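Local coordinates for Tat-secreted protein Rv2525c (Mycobacterium tuberculosis, PDB 4PMQ) that may act as a peptidoglycan hydrolase with glycosidase activity and shows esterase activity toward p-nitrophenyl esters in vitro, with a preference for the butyrate, at residues A[65-69]-A[86-90]; A[105-109]-A[125-129]; A[144-148]-A[167-172]; A[157-163]-A[174-179]. All coordinates share one frame. Residues are numbered along the deposited sequence.

Interaction 1: residues A[65-69]-A[86-90]; sequences CYQYG and HARRG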
loop_
_atom_site.group_PDB
_atom_site.type_symbol
_atom_site.label_atom_id
_atom_site.label_comp_id
_atom_site.label_asym_id
_atom_site.label_seq_id
_atom_site.Cartn_x
_atom_site.Cartn_y
_atom_site.Cartn_z
ATOM N N CYS A 65 1.822 3.373 0.685
ATOM C CA CYS A 65 0.519 2.830 0.349
ATOM C C CYS A 65 -0.548 3.774 0.858
ATOM O O CYS A 65 -0.293 4.596 1.743
ATOM C CB CYS A 65 0.330 1.424 0.903
ATOM S SG CYS A 65 0.280 1.353 2.706
ATOM N N TYR A 66 -1.714 3.680 0.283
ATOM C CA TYR A 66 -2.796 4.583 0.649
ATOM C C TYR A 66 -4.031 3.817 1.014
ATOM O O TYR A 66 -4.513 3.043 0.192
ATOM C CB TYR A 66 -3.121 5.519 -0.537
ATOM C CG TYR A 66 -4.138 6.581 -0.186
ATOM C CD1 TYR A 66 -5.509 6.295 -0.186
ATOM C CD2 TYR A 66 -3.736 7.866 0.167
ATOM C CE1 TYR A 66 -6.448 7.254 0.191
ATOM C CE2 TYR A 66 -4.667 8.835 0.561
ATOM C CZ TYR A 66 -6.020 8.519 0.574
ATOM O OH TYR A 66 -6.946 9.469 0.912
ATOM N N GLN A 67 -4.595 4.095 2.179
ATOM C CA GLN A 67 -5.909 3.567 2.564
ATOM C C GLN A 67 -6.502 4.517 3.559
ATOM O O GLN A 67 -5.953 4.681 4.648
ATOM C CB GLN A 67 -5.866 2.147 3.135
ATOM C CG GLN A 67 -7.304 1.620 3.342
ATOM C CD GLN A 67 -7.441 0.196 3.773
ATOM O OE1 GLN A 67 -6.515 -0.608 3.685
ATOM N NE2 GLN A 67 -8.651 -0.157 4.188
ATOM N N TYR A 68 -7.612 5.133 3.187
ATOM C CA TYR A 68 -8.275 6.057 4.093
ATOM C C TYR A 68 -9.492 5.371 4.721
ATOM O O TYR A 68 -9.527 5.202 5.935
ATOM C CB TYR A 68 -8.660 7.369 3.387
ATOM C CG TYR A 68 -9.471 8.295 4.276
ATOM C CD1 TYR A 68 -8.855 9.073 5.258
ATOM C CD2 TYR A 68 -10.849 8.416 4.118
ATOM C CE1 TYR A 68 -9.603 9.924 6.086
ATOM C CE2 TYR A 68 -11.606 9.253 4.944
ATOM C CZ TYR A 68 -10.977 10.031 5.902
ATOM O OH TYR A 68 -11.754 10.863 6.691
ATOM N N GLY A 69 -10.492 5.026 3.896
ATOM C CA GLY A 69 -11.706 4.361 4.354
ATOM C C GLY A 69 -11.603 2.846 4.368
ATOM O O GLY A 69 -10.548 2.274 4.063
ATOM N N HIS A 86 -8.632 11.199 -3.262
ATOM C CA HIS A 86 -7.699 10.380 -2.494
ATOM C C HIS A 86 -6.276 10.445 -3.088
ATOM O O HIS A 86 -5.302 10.554 -2.337
ATOM C CB HIS A 86 -8.220 8.934 -2.444
ATOM C CG HIS A 86 -9.432 8.805 -1.572
ATOM N ND1 HIS A 86 -9.352 8.965 -0.182
ATOM C CD2 HIS A 86 -10.714 8.519 -1.901
ATOM C CE1 HIS A 86 -10.587 8.823 0.272
ATOM N NE2 HIS A 86 -11.438 8.535 -0.721
ATOM N N ALA A 87 -6.159 10.413 -4.423
ATOM C CA ALA A 87 -4.825 10.446 -5.048
ATOM C C ALA A 87 -4.089 11.756 -4.760
ATOM O O ALA A 87 -2.890 11.759 -4.489
ATOM C CB ALA A 87 -4.953 10.239 -6.561
ATOM N N ARG A 88 -4.809 12.876 -4.800
ATOM C CA ARG A 88 -4.180 14.160 -4.483
ATOM C C ARG A 88 -3.608 14.153 -3.066
ATOM O O ARG A 88 -2.488 14.611 -2.844
ATOM C CB ARG A 88 -5.205 15.281 -4.587
ATOM C CG ARG A 88 -5.599 15.582 -6.022
ATOM C CD ARG A 88 -6.718 16.616 -6.028
ATOM N NE ARG A 88 -7.330 16.765 -7.347
ATOM C CZ ARG A 88 -8.555 17.248 -7.559
ATOM N NH1 ARG A 88 -9.295 17.678 -6.539
ATOM N NH2 ARG A 88 -9.048 17.305 -8.789
ATOM N N ARG A 89 -4.406 13.645 -2.111
ATOM C CA ARG A 89 -4.015 13.638 -0.704
ATOM C C ARG A 89 -2.824 12.701 -0.476
ATOM O O ARG A 89 -1.834 13.095 0.151
ATOM C CB ARG A 89 -5.214 13.280 0.178
ATOM C CG ARG A 89 -4.929 13.417 1.667
ATOM C CD ARG A 89 -4.455 14.828 2.058
ATOM N NE ARG A 89 -4.243 14.901 3.499
ATOM C CZ ARG A 89 -3.512 15.819 4.123
ATOM N NH1 ARG A 89 -2.881 16.761 3.431
ATOM N NH2 ARG A 89 -3.404 15.803 5.445
ATOM N N GLY A 90 -2.880 11.520 -1.074
ATOM C CA GLY A 90 -1.770 10.580 -0.984
ATOM C C GLY A 90 -0.485 11.173 -1.540
ATOM O O GLY A 90 0.561 11.125 -0.886
#
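His86 opens the helical segment 86-90 and makes its one hydrogen bond to segment 65-69: ND1 lies 2.7 Å from Tyr66 OH, a pair in which either atom could be the donor. The hydroxyl meets the imidazole at its edge, so the Tyr66 and His86 rings approach rim to rim, with centroids 5.4 Å apart and planes at 65°. His86 CE1 is also 3.9 Å from Tyr68 CD2, and the three rings form a small aromatic cluster. One face of the Tyr66 ring is covered by the backbone carbonyl carbon of His86. Ala87 and Arg88 turn away from 65-69. This is how helix 79-96 packs on the strand that precedes it, 61-66, within the beta-alpha-beta unit completed by strand 105-108, as expected of the TIM-barrel clan to which the glycoside hydrolase-like domain belongs. Arg89 begins toward the strand, its CB 4.2 Å from Tyr66 OH, but its guanidinium leads away to salt bridges with Glu92 and Asp34. At Gly90, one turn on from His86 and tied to it by the helical bond from Gly90 N to His86 O (2.9 Å), the absence of a side chain matters: CA sits 3.5 Å from Tyr66 CD2, and a CB there would come within 2.9 Å of that same ring carbon.

Interaction 2: residues A[105-109]-A[125-129]; sequences IYASI and YLRSW
Strand 105-108 is extended, with Ile109 following as loop; residues 125-129 are regular helix. The short axes run nearly antiparallel, at 159°, and approach to 10.3 Å, with Ala107 and Leu126 closest in register (CA to CA 7.7 Å). Such a spacing and direction are characteristic of a beta-alpha-beta unit in a TIM-barrel-type fold, here strand 105-108, helix 115-133 and strand 138-142.

Apolar contacts dominate. Ala107 CB points at the helix and makes a CH-pi contact with Trp129, 3.7 Å from the centroid of the five-membered ring and 12° off its normal. Ala107 CB also lies 4.1 Å from Leu126 CD2 and 4.3 Å from Tyr125 CE2. Ile105 (chi1 m) places CG2 3.7 Å from Trp129 CZ3, and Ile109 (m, m) brings CD1 to 4.0 Å from Tyr125 CD2.

Polar links involve the Tyr125 hydroxyl. With Tyr125 at chi1 t and Trp129 at m, Trp129 NE1 donates to Tyr125 OH at 3.0 Å within the helix. A water lies 2.7 Å from Tyr125 OH and donates to Ser108 O at 2.8 Å. The indole nitrogen is thus satisfied within a mainly apolar interface, and the direct strand-to-helix contact is van der Waals and CH-pi in nature.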
loop_
_atom_site.group_PDB
_atom_site.type_symbol
_atom_site.label_atom_id
_atom_site.label_comp_id
_atom_site.label_asym_id
_atom_site.label_seq_id
_atom_site.Cartn_x
_atom_site.Cartn_y
_atom_site.Cartn_z
ATOM N N ILE A 105 2.742 4.966 -5.386
ATOM C CA ILE A 105 1.910 4.858 -4.199
ATOM C C ILE A 105 0.945 3.722 -4.471
ATOM O O ILE A 105 0.275 3.684 -5.532
ATOM C CB ILE A 105 1.175 6.166 -3.832
ATOM C CG1 ILE A 105 2.149 7.340 -3.581
ATOM C CG2 ILE A 105 0.199 5.958 -2.638
ATOM C CD1 ILE A 105 1.411 8.750 -3.596
ATOM N N TYR A 106 0.910 2.776 -3.557
ATOM C CA TYR A 106 -0.009 1.641 -3.700
ATOM C C TYR A 106 -1.397 2.008 -3.175
ATOM O O TYR A 106 -1.578 2.068 -1.952
ATOM C CB TYR A 106 0.518 0.431 -2.931
ATOM C CG TYR A 106 1.663 -0.280 -3.617
ATOM C CD1 TYR A 106 2.979 0.157 -3.464
ATOM C CD2 TYR A 106 1.440 -1.419 -4.388
ATOM C CE1 TYR A 106 4.042 -0.517 -4.077
ATOM C CE2 TYR A 106 2.502 -2.137 -4.951
ATOM C CZ TYR A 106 3.796 -1.670 -4.816
ATOM O OH TYR A 106 4.835 -2.410 -5.366
ATOM N N ALA A 107 -2.350 2.286 -4.087
ATOM C CA ALA A 107 -3.762 2.563 -3.758
ATOM C C ALA A 107 -4.412 1.259 -3.267
ATOM O O ALA A 107 -4.250 0.206 -3.914
ATOM C CB ALA A 107 -4.481 3.110 -4.976
ATOM N N SER A 108 -5.164 1.312 -2.142
ATOM C CA SER A 108 -5.730 0.082 -1.595
ATOM C C SER A 108 -7.142 -0.268 -2.050
ATOM O O SER A 108 -8.067 0.568 -2.045
ATOM C CB SER A 108 -5.715 0.126 -0.076
ATOM O OG SER A 108 -4.369 0.290 0.325
ATOM N N ILE A 109 -7.293 -1.555 -2.408
ATOM C CA ILE A 109 -8.545 -2.216 -2.745
ATOM C C ILE A 109 -8.637 -3.290 -1.643
ATOM O O ILE A 109 -8.324 -4.452 -1.900
ATOM C CB ILE A 109 -8.670 -2.771 -4.187
ATOM C CG1 ILE A 109 -8.301 -1.725 -5.300
ATOM C CG2 ILE A 109 -10.089 -3.363 -4.397
ATOM C CD1 ILE A 109 -9.039 -0.406 -5.277
ATOM N N TYR A 125 -11.798 4.512 -10.405
ATOM C CA TYR A 125 -11.023 4.894 -9.208
ATOM C C TYR A 125 -9.505 4.873 -9.517
ATOM O O TYR A 125 -8.802 5.884 -9.336
ATOM C CB TYR A 125 -11.336 3.941 -8.032
ATOM C CG TYR A 125 -10.538 4.254 -6.785
ATOM C CD1 TYR A 125 -10.802 5.399 -6.035
ATOM C CD2 TYR A 125 -9.523 3.403 -6.346
ATOM C CE1 TYR A 125 -10.067 5.705 -4.896
ATOM C CE2 TYR A 125 -8.770 3.706 -5.206
ATOM C CZ TYR A 125 -9.033 4.871 -4.496
ATOM O OH TYR A 125 -8.298 5.209 -3.384
ATOM N N LEU A 126 -9.032 3.739 -10.055
ATOM C CA LEU A 126 -7.611 3.555 -10.383
ATOM C C LEU A 126 -7.168 4.450 -11.569
ATOM O O LEU A 126 -6.024 4.932 -11.573
ATOM C CB LEU A 126 -7.289 2.077 -10.645
ATOM C CG LEU A 126 -7.357 1.143 -9.419
ATOM C CD1 LEU A 126 -7.029 -0.292 -9.807
ATOM C CD2 LEU A 126 -6.430 1.607 -8.268
ATOM N N ARG A 127 -8.074 4.703 -12.549
ATOM C CA ARG A 127 -7.740 5.607 -13.658
ATOM C C ARG A 127 -7.534 7.041 -13.078
ATOM O O ARG A 127 -6.641 7.756 -13.552
ATOM C CB ARG A 127 -8.795 5.584 -14.757
ATOM C CG ARG A 127 -8.780 4.297 -15.577
ATOM C CD ARG A 127 -9.811 4.348 -16.688
ATOM N NE ARG A 127 -9.698 3.209 -17.605
ATOM C CZ ARG A 127 -10.668 2.788 -18.403
ATOM N NH1 ARG A 127 -11.852 3.387 -18.394
ATOM N NH2 ARG A 127 -10.478 1.733 -19.186
ATOM N N SER A 128 -8.336 7.445 -12.044
ATOM C CA SER A 128 -8.123 8.759 -11.398
ATOM C C SER A 128 -6.763 8.824 -10.737
ATOM O O SER A 128 -6.080 9.852 -10.849
ATOM C CB SER A 128 -9.208 9.051 -10.372
ATOM O OG SER A 128 -10.375 9.469 -11.047
ATOM N N TRP A 129 -6.331 7.723 -10.055
ATOM C CA TRP A 129 -4.991 7.693 -9.492
ATOM C C TRP A 129 -3.964 7.922 -10.611
ATOM O O TRP A 129 -3.057 8.738 -10.437
ATOM C CB TRP A 129 -4.729 6.373 -8.762
ATOM C CG TRP A 129 -5.147 6.428 -7.327
ATOM C CD1 TRP A 129 -6.388 6.189 -6.816
ATOM C CD2 TRP A 129 -4.310 6.779 -6.212
ATOM N NE1 TRP A 129 -6.372 6.332 -5.440
ATOM C CE2 TRP A 129 -5.120 6.729 -5.047
ATOM C CE3 TRP A 129 -2.962 7.148 -6.086
ATOM C CZ2 TRP A 129 -4.603 6.967 -3.766
ATOM C CZ3 TRP A 129 -2.449 7.393 -4.814
ATOM C CH2 TRP A 129 -3.260 7.286 -3.672
HETATM O O HOH W 1 -7.422 3.260 -1.722
#

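Interaction 3: residues A[144-148]-A[167-172]; sequences SKTID and PKGYTH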
loop_
_atom_site.group_PDB
_atom_site.type_symbol
_atom_site.label_atom_id
_atom_site.label_comp_id
_atom_site.label_asym_id
_atom_site.label_seq_id
_atom_site.Cartn_x
_atom_site.Cartn_y
_atom_site.Cartn_z
ATOM N N SER A 144 -5.328 -11.419 -5.918
ATOM C CA SER A 144 -4.732 -11.808 -7.197
ATOM C C SER A 144 -5.714 -11.743 -8.365
ATOM O O SER A 144 -5.269 -11.480 -9.488
ATOM C CB SER A 144 -4.101 -13.191 -7.097
ATOM O OG SER A 144 -5.078 -14.168 -6.833
ATOM N N LYS A 145 -7.024 -11.952 -8.102
ATOM C CA LYS A 145 -8.064 -11.847 -9.133
ATOM C C LYS A 145 -8.151 -10.403 -9.653
ATOM O O LYS A 145 -8.249 -10.171 -10.871
ATOM C CB LYS A 145 -9.418 -12.289 -8.563
ATOM C CG LYS A 145 -10.526 -12.310 -9.618
ATOM C CD LYS A 145 -11.795 -12.982 -9.105
ATOM C CE LYS A 145 -12.703 -13.481 -10.210
ATOM N NZ LYS A 145 -12.007 -14.337 -11.216
ATOM N N THR A 146 -8.139 -9.448 -8.726
ATOM C CA THR A 146 -8.244 -8.020 -9.042
ATOM C C THR A 146 -6.956 -7.546 -9.738
ATOM O O THR A 146 -7.013 -6.754 -10.694
ATOM C CB THR A 146 -8.585 -7.225 -7.759
ATOM O OG1 THR A 146 -9.825 -7.720 -7.223
ATOM C CG2 THR A 146 -8.762 -5.715 -8.050
ATOM N N ILE A 147 -5.800 -8.042 -9.266
ATOM C CA ILE A 147 -4.529 -7.742 -9.910
ATOM C C ILE A 147 -4.604 -8.220 -11.361
ATOM O O ILE A 147 -4.251 -7.466 -12.271
ATOM C CB ILE A 147 -3.341 -8.377 -9.152
ATOM C CG1 ILE A 147 -3.064 -7.590 -7.843
ATOM C CG2 ILE A 147 -2.083 -8.419 -10.034
ATOM C CD1 ILE A 147 -2.125 -8.367 -6.907
ATOM N N ASP A 148 -5.141 -9.441 -11.588
ATOM C CA ASP A 148 -5.179 -9.927 -12.971
ATOM C C ASP A 148 -6.071 -9.050 -13.857
ATOM O O ASP A 148 -5.714 -8.740 -15.005
ATOM C CB ASP A 148 -5.630 -11.387 -13.064
ATOM C CG ASP A 148 -5.015 -11.965 -14.313
ATOM O OD1 ASP A 148 -3.819 -12.326 -14.265
ATOM O OD2 ASP A 148 -5.700 -11.979 -15.368
ATOM N N PRO A 167 -6.393 -17.476 -4.614
ATOM C CA PRO A 167 -6.331 -18.947 -4.397
ATOM C C PRO A 167 -5.315 -19.310 -3.315
ATOM O O PRO A 167 -4.293 -18.639 -3.205
ATOM C CB PRO A 167 -5.879 -19.476 -5.769
ATOM C CG PRO A 167 -6.320 -18.418 -6.751
ATOM C CD PRO A 167 -6.049 -17.133 -6.009
ATOM N N LYS A 168 -5.594 -20.332 -2.491
ATOM C CA LYS A 168 -4.672 -20.716 -1.408
ATOM C C LYS A 168 -3.284 -21.031 -1.966
ATOM O O LYS A 168 -3.173 -21.702 -2.994
ATOM C CB LYS A 168 -5.216 -21.938 -0.633
ATOM N N GLY A 169 -2.252 -20.512 -1.298
ATOM C CA GLY A 169 -0.851 -20.756 -1.634
ATOM C C GLY A 169 -0.347 -20.130 -2.915
ATOM O O GLY A 169 0.795 -20.390 -3.320
ATOM N N TYR A 170 -1.185 -19.286 -3.560
ATOM C CA TYR A 170 -0.843 -18.681 -4.851
ATOM C C TYR A 170 -0.183 -17.315 -4.737
ATOM O O TYR A 170 -0.632 -16.460 -3.979
ATOM C CB TYR A 170 -2.133 -18.519 -5.686
ATOM C CG TYR A 170 -1.932 -17.949 -7.080
ATOM C CD1 TYR A 170 -1.300 -18.696 -8.078
ATOM C CD2 TYR A 170 -2.442 -16.702 -7.423
ATOM C CE1 TYR A 170 -1.173 -18.206 -9.382
ATOM C CE2 TYR A 170 -2.271 -16.176 -8.705
ATOM C CZ TYR A 170 -1.652 -16.937 -9.686
ATOM O OH TYR A 170 -1.563 -16.457 -10.966
ATOM N N THR A 171 0.810 -17.074 -5.617
ATOM C CA THR A 171 1.404 -15.756 -5.744
ATOM C C THR A 171 1.231 -15.348 -7.212
ATOM O O THR A 171 1.780 -16.029 -8.086
ATOM C CB THR A 171 2.869 -15.771 -5.291
ATOM O OG1 THR A 171 2.920 -16.119 -3.906
ATOM C CG2 THR A 171 3.541 -14.418 -5.474
ATOM N N HIS A 172 0.566 -14.188 -7.482
ATOM C CA HIS A 172 0.393 -13.750 -8.872
ATOM C C HIS A 172 1.755 -13.459 -9.503
ATOM O O HIS A 172 2.553 -12.784 -8.864
ATOM C CB HIS A 172 -0.519 -12.501 -8.967
ATOM C CG HIS A 172 -1.026 -12.253 -10.348
ATOM N ND1 HIS A 172 -0.214 -11.730 -11.335
ATOM C CD2 HIS A 172 -2.243 -12.512 -10.880
ATOM C CE1 HIS A 172 -0.958 -11.696 -12.426
ATOM N NE2 HIS A 172 -2.184 -12.140 -12.195
#
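A loop-to-helix contact toward the periphery of the fold, partly buried, fastens the 167-172 part of the connection between strands 158-161 and 177-181 to the first turn of helix 144-153. Its polar centre is a His-carboxylate hydrogen bond: His172 NE2 donates to Asp148 OD1 at 2.6 Å with an angle of 164° at the hydrogen, OD1 lying near the plane of the imidazole. Ile147 covers one face of that ring, CG2 standing 4.0 Å from its centroid and 9° off the normal, a CH-pi contact. Ser144 fits closely too, with its CB 4.1 Å from His172 CB and its OG 3.2 Å from Pro167 CD and 3.7 Å from the edge of Tyr170 at CD2. Pro167 to Tyr170 form a type II beta turn, closed by Tyr170 N to Pro167 O (3.2 Å), with Gly169 at positive phi. Because His172 ND1 accepts from Ala174 N while NE2 donates to Asp148, both ring nitrogens are engaged, consistent with a proton on NE2 and a defined ring orientation.

Interaction 4: residues A[157-163]-A[174-179]; sequences SYFWQHN and AAHLHQ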
loop_
_atom_site.group_PDB
_atom_site.type_symbol
_atom_site.label_atom_id
_atom_site.label_comp_id
_atom_site.label_asym_id
_atom_site.label_seq_id
_atom_site.Cartn_x
_atom_site.Cartn_y
_atom_site.Cartn_z
ATOM N N SER A 157 0.928 0.039 -12.378
ATOM C CA SER A 157 2.273 -0.410 -12.754
ATOM C C SER A 157 2.884 -1.317 -11.695
ATOM O O SER A 157 3.823 -2.053 -11.991
ATOM C CB SER A 157 3.190 0.793 -12.998
ATOM O OG SER A 157 2.791 1.454 -14.191
ATOM N N TYR A 158 2.417 -1.187 -10.435
ATOM C CA TYR A 158 2.934 -1.982 -9.310
ATOM C C TYR A 158 1.776 -2.715 -8.664
ATOM O O TYR A 158 0.671 -2.179 -8.543
ATOM C CB TYR A 158 3.644 -1.105 -8.280
ATOM C CG TYR A 158 4.964 -0.537 -8.764
ATOM C CD1 TYR A 158 6.154 -1.211 -8.527
ATOM C CD2 TYR A 158 5.024 0.710 -9.402
ATOM C CE1 TYR A 158 7.380 -0.699 -8.955
ATOM C CE2 TYR A 158 6.246 1.224 -9.859
ATOM C CZ TYR A 158 7.424 0.523 -9.605
ATOM O OH TYR A 158 8.663 0.991 -9.977
ATOM N N PHE A 159 2.043 -3.968 -8.227
ATOM C CA PHE A 159 0.972 -4.794 -7.685
ATOM C C PHE A 159 1.404 -5.443 -6.370
ATOM O O PHE A 159 2.473 -6.045 -6.278
ATOM C CB PHE A 159 0.590 -5.850 -8.745
ATOM C CG PHE A 159 0.155 -5.188 -10.033
ATOM C CD1 PHE A 159 -1.090 -4.565 -10.125
ATOM C CD2 PHE A 159 1.033 -5.076 -11.109
ATOM C CE1 PHE A 159 -1.467 -3.884 -11.284
ATOM C CE2 PHE A 159 0.655 -4.382 -12.274
ATOM C CZ PHE A 159 -0.588 -3.781 -12.346
ATOM N N TRP A 160 0.571 -5.297 -5.349
ATOM C CA TRP A 160 0.836 -5.836 -4.018
ATOM C C TRP A 160 -0.324 -6.731 -3.670
ATOM O O TRP A 160 -1.451 -6.252 -3.519
ATOM C CB TRP A 160 0.992 -4.667 -3.016
ATOM C CG TRP A 160 1.104 -5.052 -1.569
ATOM C CD1 TRP A 160 1.431 -6.273 -1.051
ATOM C CD2 TRP A 160 0.920 -4.172 -0.451
ATOM N NE1 TRP A 160 1.450 -6.213 0.328
ATOM C CE2 TRP A 160 1.140 -4.933 0.722
ATOM C CE3 TRP A 160 0.623 -2.803 -0.328
ATOM C CZ2 TRP A 160 0.967 -4.399 2.005
ATOM C CZ3 TRP A 160 0.442 -2.276 0.942
ATOM C CH2 TRP A 160 0.655 -3.057 2.092
ATOM N N GLN A 161 -0.070 -8.053 -3.667
ATOM C CA GLN A 161 -1.148 -9.005 -3.475
ATOM C C GLN A 161 -1.561 -9.188 -2.033
ATOM O O GLN A 161 -0.692 -9.417 -1.176
ATOM C CB GLN A 161 -0.753 -10.377 -4.044
ATOM C CG GLN A 161 -1.878 -11.419 -3.899
ATOM C CD GLN A 161 -1.419 -12.762 -4.424
ATOM O OE1 GLN A 161 -0.710 -12.817 -5.427
ATOM N NE2 GLN A 161 -1.749 -13.843 -3.719
ATOM N N HIS A 162 -2.893 -9.187 -1.787
ATOM C CA HIS A 162 -3.458 -9.625 -0.493
ATOM C C HIS A 162 -4.197 -10.942 -0.750
ATOM O O HIS A 162 -4.495 -11.270 -1.898
ATOM C CB HIS A 162 -4.323 -8.601 0.255
ATOM C CG HIS A 162 -5.627 -8.218 -0.374
ATOM N ND1 HIS A 162 -6.714 -9.098 -0.409
ATOM C CD2 HIS A 162 -6.029 -7.011 -0.834
ATOM C CE1 HIS A 162 -7.730 -8.400 -0.899
ATOM N NE2 HIS A 162 -7.372 -7.140 -1.171
ATOM N N ASN A 163 -4.472 -11.701 0.296
ATOM C CA ASN A 163 -5.022 -13.047 0.125
ATOM C C ASN A 163 -6.553 -13.181 0.296
ATOM O O ASN A 163 -7.072 -14.302 0.262
ATOM C CB ASN A 163 -4.303 -13.973 1.097
ATOM C CG ASN A 163 -2.876 -14.224 0.655
ATOM O OD1 ASN A 163 -2.468 -13.864 -0.477
ATOM N ND2 ASN A 163 -2.106 -14.877 1.514
ATOM N N ALA A 174 2.644 -11.380 -11.647
ATOM C CA ALA A 174 2.876 -9.947 -11.900
ATOM C C ALA A 174 3.139 -9.163 -10.595
ATOM O O ALA A 174 3.552 -8.001 -10.663
ATOM C CB ALA A 174 1.677 -9.333 -12.616
ATOM N N ALA A 175 2.874 -9.776 -9.421
ATOM C CA ALA A 175 2.994 -9.035 -8.149
ATOM C C ALA A 175 4.447 -8.703 -7.798
ATOM O O ALA A 175 5.367 -9.508 -8.023
ATOM C CB ALA A 175 2.354 -9.816 -7.012
ATOM N N HIS A 176 4.652 -7.482 -7.271
ATOM C CA HIS A 176 5.941 -6.982 -6.805
ATOM C C HIS A 176 6.114 -7.319 -5.333
ATOM O O HIS A 176 7.231 -7.544 -4.876
ATOM C CB HIS A 176 5.989 -5.466 -6.999
ATOM C CG HIS A 176 5.890 -5.087 -8.443
ATOM N ND1 HIS A 176 4.673 -5.080 -9.104
ATOM C CD2 HIS A 176 6.877 -4.855 -9.338
ATOM C CE1 HIS A 176 4.944 -4.755 -10.356
ATOM N NE2 HIS A 176 6.265 -4.625 -10.552
ATOM N N LEU A 177 4.988 -7.346 -4.590
ATOM C CA LEU A 177 4.917 -7.592 -3.157
ATOM C C LEU A 177 3.784 -8.537 -2.871
ATOM O O LEU A 177 2.794 -8.508 -3.603
ATOM C CB LEU A 177 4.655 -6.271 -2.414
ATOM C CG LEU A 177 5.670 -5.159 -2.689
ATOM C CD1 LEU A 177 5.224 -3.810 -2.110
ATOM C CD2 LEU A 177 7.062 -5.520 -2.161
ATOM N N HIS A 178 3.892 -9.323 -1.799
ATOM C CA HIS A 178 2.796 -10.237 -1.409
ATOM C C HIS A 178 2.604 -10.229 0.113
ATOM O O HIS A 178 3.524 -10.550 0.847
ATOM C CB HIS A 178 3.069 -11.666 -1.921
ATOM C CG HIS A 178 2.035 -12.696 -1.589
ATOM N ND1 HIS A 178 2.331 -14.037 -1.678
ATOM C CD2 HIS A 178 0.724 -12.559 -1.253
ATOM C CE1 HIS A 178 1.218 -14.684 -1.354
ATOM N NE2 HIS A 178 0.229 -13.842 -1.062
ATOM N N GLN A 179 1.407 -9.866 0.570
ATOM C CA GLN A 179 1.074 -9.874 1.990
ATOM C C GLN A 179 0.819 -11.331 2.368
ATOM O O GLN A 179 -0.134 -11.933 1.854
ATOM C CB GLN A 179 -0.136 -8.981 2.243
ATOM C CG GLN A 179 -0.329 -8.678 3.731
ATOM C CD GLN A 179 -1.458 -7.706 3.881
ATOM O OE1 GLN A 179 -2.569 -7.968 3.427
ATOM N NE2 GLN A 179 -1.213 -6.579 4.560
HETATM O O HOH W 2 -3.492 -10.629 2.933
#
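Two parallel strands pair here, with Trp160 opposite Leu177 and Gln161 opposite His178, their axes 4.5 Å apart and 21° off parallel. Phe159 O accepts twice, from Leu177 N (3.3 Å) and His176 N (2.8 Å). Gln161 then uses both main-chain groups: its N donates to Leu177 O (2.9 Å), and its O accepts from Gln179 N (2.8 Å). Phe159 N is satisfied by a side chain, His176 ND1, at 3.0 Å; that imidazole also receives the Tyr158 ring edge-to-face (centroids 4.9 Å). Among the side chains, His178 NE2 donates to Asn163 OD1 (2.8 Å), and a water links Asn163 N (3.0 Å) with Gln179 OE1 (2.9 Å). Gln161's amide finds its main partners in the loop, His172 N and Tyr170 O, while Gln179 OE1 also meets Tyr141 OH and its NE2 meets Asp9 and a glycerol. Strand 158-161 is flanked on its other side by parallel strand 138-142, strand 177-181 by antiparallel strand 190-197, and Phe159 packs against Ile147 and Val151 of helix 144-153.

Overall arrangement
Interactions 1, 2 and 4 all reach the same sheet, whereas the centre of interaction 3 is about 16 Å from the centre of the chain. Interactions 1 and 2 are successive strand-helix packings: Tyr66 N meets Tyr106 O at 2.8 Å. The fully buried interaction 2 is mostly apolar, while partly buried interaction 1 adds a tyrosine-histidine hydrogen bond. Interaction 4 is buried strand pairing, dominated by main-chain bonds; interaction 3, partly buried with exposed residues at its margin, rests instead on a histidine-carboxylate hydrogen bond between side chains. These two alternate along the chain and are joined by Gln161 of interaction 4, whose OE1 is 2.8 Å from His172 N of interaction 3.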